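Local coordinates for OxyA protein (Actinoplanes teichomyceticus, PDB 5HH3), which is a heme-dependent cytochrome P450 that probably carries out a phenolic coupling step in cyclising the peptide precursor of a glycopeptide antibiotic, at residues B[159-164]-B[197-202]; B[201-206]-B[214-219]. All coordinates share one frame; numbering follows the deposited sequence.

Interaction 1: B[159-164]-B[197-202]; sequences LGIPRD and NKMTAR
Met199 reaches from helix 182-205 to the loop 160-162, and its thioether meets Ile161 first. Met199 SD lies 3.5 Å from Ile161 CD1. The methyl Met199 CE is next, 3.9 Å from the same Ile161 CD1. The two side chains cross at about a right angle, with the end of the isoleucine laid against the sulfur. Met199 CE also sits 4.0 Å from Gly160 O and 4.3 Å from Pro162 CD. One methyl thus touches a carbonyl oxygen and a proline ring.

The torsions explain this reach. Met199 CG is anti to the backbone N (chi1 176°), and the chain bends only at its last torsion (chi3 -76°), which turns the methyl toward the loop. Within helix 182-205, the guanidinium of Arg202 has Met199 CA over one face, near the rim, and Met199 CE at its edge, in plane.

Gly160, at positive phi, ends helix 142-159 in a Schellman motif, and residues 160-162 lead into helix 163-178. Ile161 O is hydrogen-bonded to Gln166 NE2. Tyr195, on helix 182-205, touches both Ile161 and Pro162, and Ile161 also rests on Cys156. Phe212 of helix 211-219 touches Met199. By order and length these helices are probably E (142-159), F (163-178) and G (182-205) of the P450 fold, with G packed on the E-F junction.

No hydrogen bond or salt bridge links the two segments. The contact is small (118 Å²) and almost wholly apolar, and van der Waals packing of the thioether carries it.

Interaction 2: B[201-206]-B[214-219]; sequences ARTRRD and VVVREY
Val216 of helix 211-219 points its side chain at Thr203 and Arg204 on the last turn of helix 182-205. Its two methyls divide the work. Val216 CG2 meets the methyl of the threonine, with Thr203 CG2 to Val216 CG2 at 3.8 Å. Val216 CG1 lies against the arginine, 4.2 Å from Arg204 CA. The stem of that side chain is equally near, since Arg204 CG to Val216 CG1 is also 4.2 Å. The threonine and valine side chains cross obliquely, methyl against methyl.

The rotation of Thr203 decides which branch faces the valine. Its OG1 stands beside the backbone N (chi1 -54°), which leaves CG2 anti to that N and facing the valine. The hydroxyl is hydrogen-bonded to Met199 O, one turn back. The polar branch is thus satisfied within its own helix.

Beyond CA and CG, the charged end of Arg204 reaches past the valine to a salt bridge with Asp225, and it also bonds to Gly220 O and Ile223 O. No hydrogen bond crosses between the segments, whose nearest CA atoms, those of Arg204 and Val216, are 6.6 Å apart.

Leu228 of the long helix 225-256 touches Arg204, Val215 and Val216. The last turn of helix 182-205, probably the P450 G helix, therefore packs on the side of helix 211-219 (probably H), beside the start of the long helix (probably I).

In the fold
Interactions 1 and 2 share helix 182-205 and overlap at Ala201 and Arg202. Their centres are 11 Å apart, on the same side of the chain's centre. Interaction 1 joins this helix back to the loop between helices 142-159 and 163-178. Interaction 2 comes next along the chain and joins its last turn forward to helix 211-219. Helix 225-256 lies against both: it touches Leu159 and Thr200 from the segments of interaction 1, and Arg204, Val215 and Val216 from those of interaction 2. Both contacts lie in the helical part of the P450 fold, away from the annotated heme-binding residues. Together they link helix 182-205 to an earlier interhelical loop and to the helix that follows it.

Interaction 1: B[159-164]-B[197-202]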
ATOM      1  N   LEU B 159     -23.367 -22.168   0.166  1.00 42.27           N
ATOM      2  CA  LEU B 159     -24.290 -21.044   0.039  1.00 44.14           C
ATOM      3  C   LEU B 159     -25.668 -21.387  -0.529  1.00 46.28           C
ATOM      4  O   LEU B 159     -26.575 -20.569  -0.425  1.00 48.45           O
ATOM      5  CB  LEU B 159     -23.700 -19.947  -0.833  1.00 43.96           C
ATOM      6  CG  LEU B 159     -22.461 -19.250  -0.311  1.00 43.62           C
ATOM      7  CD1 LEU B 159     -22.117 -18.174  -1.324  1.00 44.09           C
ATOM      8  CD2 LEU B 159     -22.693 -18.639   1.076  1.00 43.95           C
ATOM      9  N   GLY B 160     -25.830 -22.554  -1.142  1.00 45.83           N
ATOM     10  CA  GLY B 160     -27.082 -22.936  -1.751  1.00 47.37           C
ATOM     11  C   GLY B 160     -27.292 -22.340  -3.137  1.00 48.64           C
ATOM     12  O   GLY B 160     -28.435 -22.228  -3.578  1.00 50.09           O
ATOM     13  N   ILE B 161     -26.219 -21.958  -3.836  1.00 46.85           N
ATOM     14  CA  ILE B 161     -26.371 -21.489  -5.218  1.00 48.56           C
ATOM     15  C   ILE B 161     -26.690 -22.739  -6.069  1.00 49.17           C
ATOM     16  O   ILE B 161     -25.955 -23.713  -5.983  1.00 47.25           O
ATOM     17  CB  ILE B 161     -25.094 -20.792  -5.767  1.00 47.46           C
ATOM     18  CG1 ILE B 161     -24.532 -19.714  -4.814  1.00 46.56           C
ATOM     19  CG2 ILE B 161     -25.363 -20.183  -7.138  1.00 48.90           C
ATOM     20  CD1 ILE B 161     -25.535 -18.673  -4.382  1.00 48.12           C
ATOM     21  N   PRO B 162     -27.795 -22.734  -6.857  1.00 52.62           N
ATOM     22  CA  PRO B 162     -28.033 -23.899  -7.712  1.00 53.93           C
ATOM     23  C   PRO B 162     -26.904 -24.103  -8.703  1.00 54.18           C
ATOM     24  O   PRO B 162     -26.286 -23.126  -9.134  1.00 53.59           O
ATOM     25  CB  PRO B 162     -29.351 -23.563  -8.430  1.00 56.64           C
ATOM     26  CG  PRO B 162     -30.050 -22.627  -7.515  1.00 57.02           C
ATOM     27  CD  PRO B 162     -28.957 -21.821  -6.861  1.00 54.74           C
ATOM     28  N   ARG B 163     -26.638 -25.365  -9.040  1.00 55.04           N
ATOM     29  CA  ARG B 163     -25.511 -25.736  -9.898  1.00 54.95           C
ATOM     30  C   ARG B 163     -25.472 -25.006 -11.235  1.00 57.23           C
ATOM     31  O   ARG B 163     -24.405 -24.607 -11.695  1.00 56.15           O
ATOM     32  CB  ARG B 163     -25.507 -27.247 -10.139  1.00 55.23           C
ATOM     33  CG  ARG B 163     -25.085 -28.042  -8.917  1.00 53.45           C
ATOM     34  CD  ARG B 163     -23.607 -27.867  -8.676  1.00 50.82           C
ATOM     35  NE  ARG B 163     -23.110 -28.589  -7.518  1.00 50.10           N
ATOM     36  CZ  ARG B 163     -22.577 -29.814  -7.525  1.00 50.11           C
ATOM     37  NH1 ARG B 163     -22.505 -30.549  -8.634  1.00 51.43           N
ATOM     38  NH2 ARG B 163     -22.122 -30.324  -6.388  1.00 48.83           N
ATOM     39  N   ASP B 164     -26.641 -24.824 -11.833  1.00 61.56           N
ATOM     40  CA  ASP B 164     -26.789 -24.097 -13.105  1.00 64.72           C
ATOM     41  C   ASP B 164     -26.268 -22.663 -13.065  1.00 64.18           C
ATOM     42  O   ASP B 164     -25.797 -22.152 -14.082  1.00 63.92           O
ATOM     43  CB  ASP B 164     -28.261 -24.077 -13.537  1.00 68.53           C
ATOM     44  CG  ASP B 164     -28.733 -25.404 -14.115  1.00 71.88           C
ATOM     45  OD1 ASP B 164     -27.933 -26.376 -14.166  1.00 72.50           O
ATOM     46  OD2 ASP B 164     -29.918 -25.472 -14.533  1.00 75.05           O
ATOM     47  N   ASN B 197     -29.456 -10.232  -4.182  1.00 63.44           N
ATOM     48  CA  ASN B 197     -30.644  -9.549  -3.672  1.00 65.90           C
ATOM     49  C   ASN B 197     -31.920 -10.363  -3.868  1.00 67.21           C
ATOM     50  O   ASN B 197     -32.778 -10.371  -2.992  1.00 67.92           O
ATOM     51  CB  ASN B 197     -30.812  -8.174  -4.321  1.00 68.60           C
ATOM     52  CG  ASN B 197     -29.760  -7.169  -3.869  1.00 67.66           C
ATOM     53  OD1 ASN B 197     -29.052  -7.371  -2.882  1.00 65.05           O
ATOM     54  ND2 ASN B 197     -29.664  -6.066  -4.598  1.00 69.96           N
ATOM     55  N   LYS B 198     -32.040 -11.052  -5.000  1.00 68.59           N
ATOM     56  CA  LYS B 198     -33.176 -11.968  -5.223  1.00 70.29           C
ATOM     57  C   LYS B 198     -33.120 -13.151  -4.261  1.00 68.14           C
ATOM     58  O   LYS B 198     -34.117 -13.479  -3.612  1.00 69.81           O
ATOM     59  CB  LYS B 198     -33.213 -12.478  -6.669  1.00 71.65           C
ATOM     60  CG  LYS B 198     -33.681 -11.429  -7.657  1.00 74.75           C
ATOM     61  CD  LYS B 198     -33.476 -11.899  -9.084  1.00 76.13           C
ATOM     62  CE  LYS B 198     -33.870 -10.817 -10.074  1.00 79.27           C
ATOM     63  NZ  LYS B 198     -33.435 -11.168 -11.452  1.00 80.33           N
ATOM     64  N   MET B 199     -31.945 -13.770  -4.179  1.00 64.64           N
ATOM     65  CA  MET B 199     -31.696 -14.886  -3.266  1.00 63.65           C
ATOM     66  C   MET B 199     -32.025 -14.551  -1.807  1.00 62.13           C
ATOM     67  O   MET B 199     -32.601 -15.373  -1.091  1.00 61.43           O
ATOM     68  CB  MET B 199     -30.241 -15.312  -3.366  1.00 62.27           C
ATOM     69  CG  MET B 199     -29.850 -16.409  -2.396  1.00 62.53           C
ATOM     70  SD  MET B 199     -28.487 -17.413  -3.014  1.00 62.19           S
ATOM     71  CE  MET B 199     -29.378 -18.403  -4.211  1.00 62.37           C
ATOM     72  N   THR B 200     -31.647 -13.351  -1.382  1.00 60.57           N
ATOM     73  CA  THR B 200     -32.033 -12.847  -0.069  1.00 60.69           C
ATOM     74  C   THR B 200     -33.552 -12.722   0.074  1.00 62.44           C
ATOM     75  O   THR B 200     -34.116 -13.209   1.050  1.00 62.33           O
ATOM     76  CB  THR B 200     -31.364 -11.496   0.230  1.00 59.90           C
ATOM     77  OG1 THR B 200     -29.944 -11.678   0.278  1.00 57.63           O
ATOM     78  CG2 THR B 200     -31.788 -10.995   1.556  1.00 61.15           C
ATOM     79  N   ALA B 201     -34.204 -12.089  -0.898  1.00 64.12           N
ATOM     80  CA  ALA B 201     -35.655 -11.964  -0.881  1.00 67.41           C
ATOM     81  C   ALA B 201     -36.324 -13.337  -0.827  1.00 68.36           C
ATOM     82  O   ALA B 201     -37.250 -13.534  -0.044  1.00 70.01           O
ATOM     83  CB  ALA B 201     -36.157 -11.165  -2.080  1.00 69.57           C
ATOM     84  N   ARG B 202     -35.837 -14.289  -1.628  1.00 68.19           N
ATOM     85  CA  ARG B 202     -36.359 -15.668  -1.596  1.00 69.54           C
ATOM     86  C   ARG B 202     -36.224 -16.305  -0.219  1.00 67.48           C
ATOM     87  O   ARG B 202     -37.207 -16.788   0.342  1.00 67.19           O
ATOM     88  CB  ARG B 202     -35.716 -16.542  -2.679  1.00 70.02           C
ATOM     89  CG  ARG B 202     -36.377 -16.364  -4.045  1.00 74.87           C
ATOM     90  CD  ARG B 202     -35.829 -17.327  -5.099  1.00 76.29           C
ATOM     91  NE  ARG B 202     -34.567 -16.856  -5.693  1.00 76.53           N
ATOM     92  CZ  ARG B 202     -33.342 -17.336  -5.460  1.00 75.97           C
ATOM     93  NH1 ARG B 202     -33.118 -18.343  -4.609  1.00 75.69           N
ATOM     94  NH2 ARG B 202     -32.304 -16.779  -6.087  1.00 76.76           N
TER

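Interaction 2: B[201-206]-B[214-219]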
ATOM      1  N   ALA B 201     -34.204 -12.089  -0.898  1.00 64.12           N
ATOM      2  CA  ALA B 201     -35.655 -11.964  -0.881  1.00 67.41           C
ATOM      3  C   ALA B 201     -36.324 -13.337  -0.827  1.00 68.36           C
ATOM      4  O   ALA B 201     -37.250 -13.534  -0.044  1.00 70.01           O
ATOM      5  CB  ALA B 201     -36.157 -11.165  -2.080  1.00 69.57           C
ATOM      6  N   ARG B 202     -35.837 -14.289  -1.628  1.00 68.19           N
ATOM      7  CA  ARG B 202     -36.359 -15.668  -1.596  1.00 69.54           C
ATOM      8  C   ARG B 202     -36.224 -16.305  -0.219  1.00 67.48           C
ATOM      9  O   ARG B 202     -37.207 -16.788   0.342  1.00 67.19           O
ATOM     10  CB  ARG B 202     -35.716 -16.542  -2.679  1.00 70.02           C
ATOM     11  CG  ARG B 202     -36.377 -16.364  -4.045  1.00 74.87           C
ATOM     12  CD  ARG B 202     -35.829 -17.327  -5.099  1.00 76.29           C
ATOM     13  NE  ARG B 202     -34.567 -16.856  -5.693  1.00 76.53           N
ATOM     14  CZ  ARG B 202     -33.342 -17.336  -5.460  1.00 75.97           C
ATOM     15  NH1 ARG B 202     -33.118 -18.343  -4.609  1.00 75.69           N
ATOM     16  NH2 ARG B 202     -32.304 -16.779  -6.087  1.00 76.76           N
ATOM     17  N   THR B 203     -35.021 -16.232   0.347  1.00 65.29           N
ATOM     18  CA  THR B 203     -34.753 -16.781   1.676  1.00 64.69           C
ATOM     19  C   THR B 203     -35.678 -16.194   2.746  1.00 65.94           C
ATOM     20  O   THR B 203     -36.292 -16.952   3.505  1.00 66.14           O
ATOM     21  CB  THR B 203     -33.285 -16.572   2.054  1.00 63.08           C
ATOM     22  OG1 THR B 203     -32.473 -17.129   1.017  1.00 63.28           O
ATOM     23  CG2 THR B 203     -32.940 -17.240   3.385  1.00 62.56           C
ATOM     24  N   ARG B 204     -35.802 -14.867   2.786  1.00 66.71           N
ATOM     25  CA  ARG B 204     -36.692 -14.209   3.755  1.00 69.88           C
ATOM     26  C   ARG B 204     -38.172 -14.613   3.639  1.00 75.17           C
ATOM     27  O   ARG B 204     -38.893 -14.526   4.623  1.00 77.62           O
ATOM     28  CB  ARG B 204     -36.565 -12.676   3.701  1.00 68.79           C
ATOM     29  CG  ARG B 204     -35.266 -12.150   4.286  1.00 65.53           C
ATOM     30  CD  ARG B 204     -35.270 -10.641   4.404  1.00 64.64           C
ATOM     31  NE  ARG B 204     -33.917 -10.105   4.563  1.00 61.20           N
ATOM     32  CZ  ARG B 204     -33.211 -10.072   5.701  1.00 58.30           C
ATOM     33  NH1 ARG B 204     -33.682 -10.587   6.835  1.00 58.31           N
ATOM     34  NH2 ARG B 204     -32.002  -9.534   5.695  1.00 55.65           N
ATOM     35  N   ARG B 205     -38.623 -15.053   2.466  1.00 80.44           N
ATOM     36  CA  ARG B 205     -39.994 -15.592   2.323  1.00 85.86           C
ATOM     37  C   ARG B 205     -40.120 -16.996   2.931  1.00 85.97           C
ATOM     38  O   ARG B 205     -41.042 -17.243   3.703  1.00 88.03           O
ATOM     39  CB  ARG B 205     -40.474 -15.558   0.864  1.00 90.01           C
ATOM     40  CG  ARG B 205     -40.750 -14.146   0.359  1.00 94.88           C
ATOM     41  CD  ARG B 205     -41.316 -14.098  -1.063  1.00100.51           C
ATOM     42  NE  ARG B 205     -40.886 -12.873  -1.762  1.00103.67           N
ATOM     43  CZ  ARG B 205     -39.781 -12.730  -2.515  1.00102.86           C
ATOM     44  NH1 ARG B 205     -38.934 -13.740  -2.736  1.00100.08           N
ATOM     45  NH2 ARG B 205     -39.519 -11.544  -3.072  1.00104.36           N
ATOM     46  N   ASP B 206     -39.198 -17.901   2.598  1.00 86.04           N
ATOM     47  CA  ASP B 206     -39.118 -19.221   3.263  1.00 87.29           C
ATOM     48  C   ASP B 206     -37.660 -19.694   3.468  1.00 85.20           C
ATOM     49  O   ASP B 206     -36.984 -20.098   2.510  1.00 83.99           O
ATOM     50  CB  ASP B 206     -39.982 -20.291   2.561  1.00 89.73           C
ATOM     51  CG  ASP B 206     -39.941 -20.200   1.048  1.00 90.30           C
ATOM     52  OD1 ASP B 206     -38.832 -20.144   0.480  1.00 87.03           O
ATOM     53  OD2 ASP B 206     -41.026 -20.203   0.426  1.00 91.82           O
ATOM     54  N   VAL B 214     -30.342 -20.743   7.329  1.00 55.12           N
ATOM     55  CA  VAL B 214     -29.916 -20.914   8.720  1.00 54.92           C
ATOM     56  C   VAL B 214     -29.828 -19.557   9.430  1.00 53.49           C
ATOM     57  O   VAL B 214     -30.370 -19.389  10.518  1.00 53.62           O
ATOM     58  CB  VAL B 214     -28.556 -21.654   8.789  1.00 54.68           C
ATOM     59  CG1 VAL B 214     -27.880 -21.516  10.157  1.00 54.57           C
ATOM     60  CG2 VAL B 214     -28.761 -23.119   8.427  1.00 56.41           C
ATOM     61  N   VAL B 215     -29.157 -18.597   8.798  1.00 51.27           N
ATOM     62  CA  VAL B 215     -28.958 -17.281   9.401  1.00 50.73           C
ATOM     63  C   VAL B 215     -30.307 -16.560   9.566  1.00 52.35           C
ATOM     64  O   VAL B 215     -30.639 -16.079  10.654  1.00 51.45           O
ATOM     65  CB  VAL B 215     -27.975 -16.424   8.578  1.00 49.27           C
ATOM     66  CG1 VAL B 215     -27.895 -15.002   9.125  1.00 49.50           C
ATOM     67  CG2 VAL B 215     -26.577 -17.052   8.562  1.00 47.13           C
ATOM     68  N   VAL B 216     -31.081 -16.507   8.492  1.00 53.90           N
ATOM     69  CA  VAL B 216     -32.346 -15.783   8.508  1.00 57.66           C
ATOM     70  C   VAL B 216     -33.317 -16.371   9.544  1.00 60.21           C
ATOM     71  O   VAL B 216     -34.083 -15.634  10.144  1.00 60.19           O
ATOM     72  CB  VAL B 216     -32.967 -15.701   7.089  1.00 59.06           C
ATOM     73  CG1 VAL B 216     -34.404 -15.193   7.115  1.00 61.73           C
ATOM     74  CG2 VAL B 216     -32.104 -14.797   6.210  1.00 58.03           C
ATOM     75  N   ARG B 217     -33.272 -17.685   9.759  1.00 62.87           N
ATOM     76  CA  ARG B 217     -34.146 -18.343  10.764  1.00 67.42           C
ATOM     77  C   ARG B 217     -33.832 -17.899  12.188  1.00 67.20           C
ATOM     78  O   ARG B 217     -34.730 -17.614  12.963  1.00 68.52           O
ATOM     79  CB  ARG B 217     -34.024 -19.875  10.706  1.00 69.20           C
ATOM     80  CG  ARG B 217     -35.152 -20.555   9.969  1.00 73.17           C
ATOM     81  CD  ARG B 217     -34.757 -21.951   9.513  1.00 74.41           C
ATOM     82  NE  ARG B 217     -35.896 -22.634   8.912  1.00 78.73           N
ATOM     83  CZ  ARG B 217     -35.870 -23.874   8.425  1.00 81.30           C
ATOM     84  NH1 ARG B 217     -34.750 -24.602   8.451  1.00 80.96           N
ATOM     85  NH2 ARG B 217     -36.975 -24.390   7.898  1.00 83.27           N
ATOM     86  N   GLU B 218     -32.551 -17.884  12.528  1.00 65.58           N
ATOM     87  CA  GLU B 218     -32.142 -17.589  13.879  1.00 66.35           C
ATOM     88  C   GLU B 218     -32.072 -16.088  14.117  1.00 65.71           C
ATOM     89  O   GLU B 218     -32.301 -15.641  15.236  1.00 66.24           O
ATOM     90  CB  GLU B 218     -30.787 -18.241  14.183  1.00 67.27           C
ATOM     91  CG  GLU B 218     -30.510 -18.363  15.677  1.00 70.30           C
ATOM     92  CD  GLU B 218     -29.294 -19.217  15.992  1.00 71.31           C
ATOM     93  OE1 GLU B 218     -29.189 -20.340  15.444  1.00 73.83           O
ATOM     94  OE2 GLU B 218     -28.447 -18.770  16.805  1.00 71.78           O
ATOM     95  N   TYR B 219     -31.766 -15.316  13.072  1.00 62.78           N
ATOM     96  CA  TYR B 219     -31.428 -13.897  13.229  1.00 61.43           C
ATOM     97  C   TYR B 219     -31.966 -13.016  12.113  1.00 62.89           C
ATOM     98  O   TYR B 219     -31.350 -11.994  11.790  1.00 61.38           O
ATOM     99  CB  TYR B 219     -29.898 -13.764  13.284  1.00 57.39           C
ATOM    100  CG  TYR B 219     -29.312 -14.020  14.635  1.00 55.61           C
ATOM    101  CD1 TYR B 219     -29.591 -13.157  15.696  1.00 56.26           C
ATOM    102  CD2 TYR B 219     -28.474 -15.114  14.861  1.00 53.20           C
ATOM    103  CE1 TYR B 219     -29.049 -13.375  16.952  1.00 56.59           C
ATOM    104  CE2 TYR B 219     -27.920 -15.345  16.109  1.00 53.24           C
ATOM    105  CZ  TYR B 219     -28.200 -14.471  17.155  1.00 55.14           C
ATOM    106  OH  TYR B 219     -27.637 -14.667  18.403  1.00 55.34           O
TER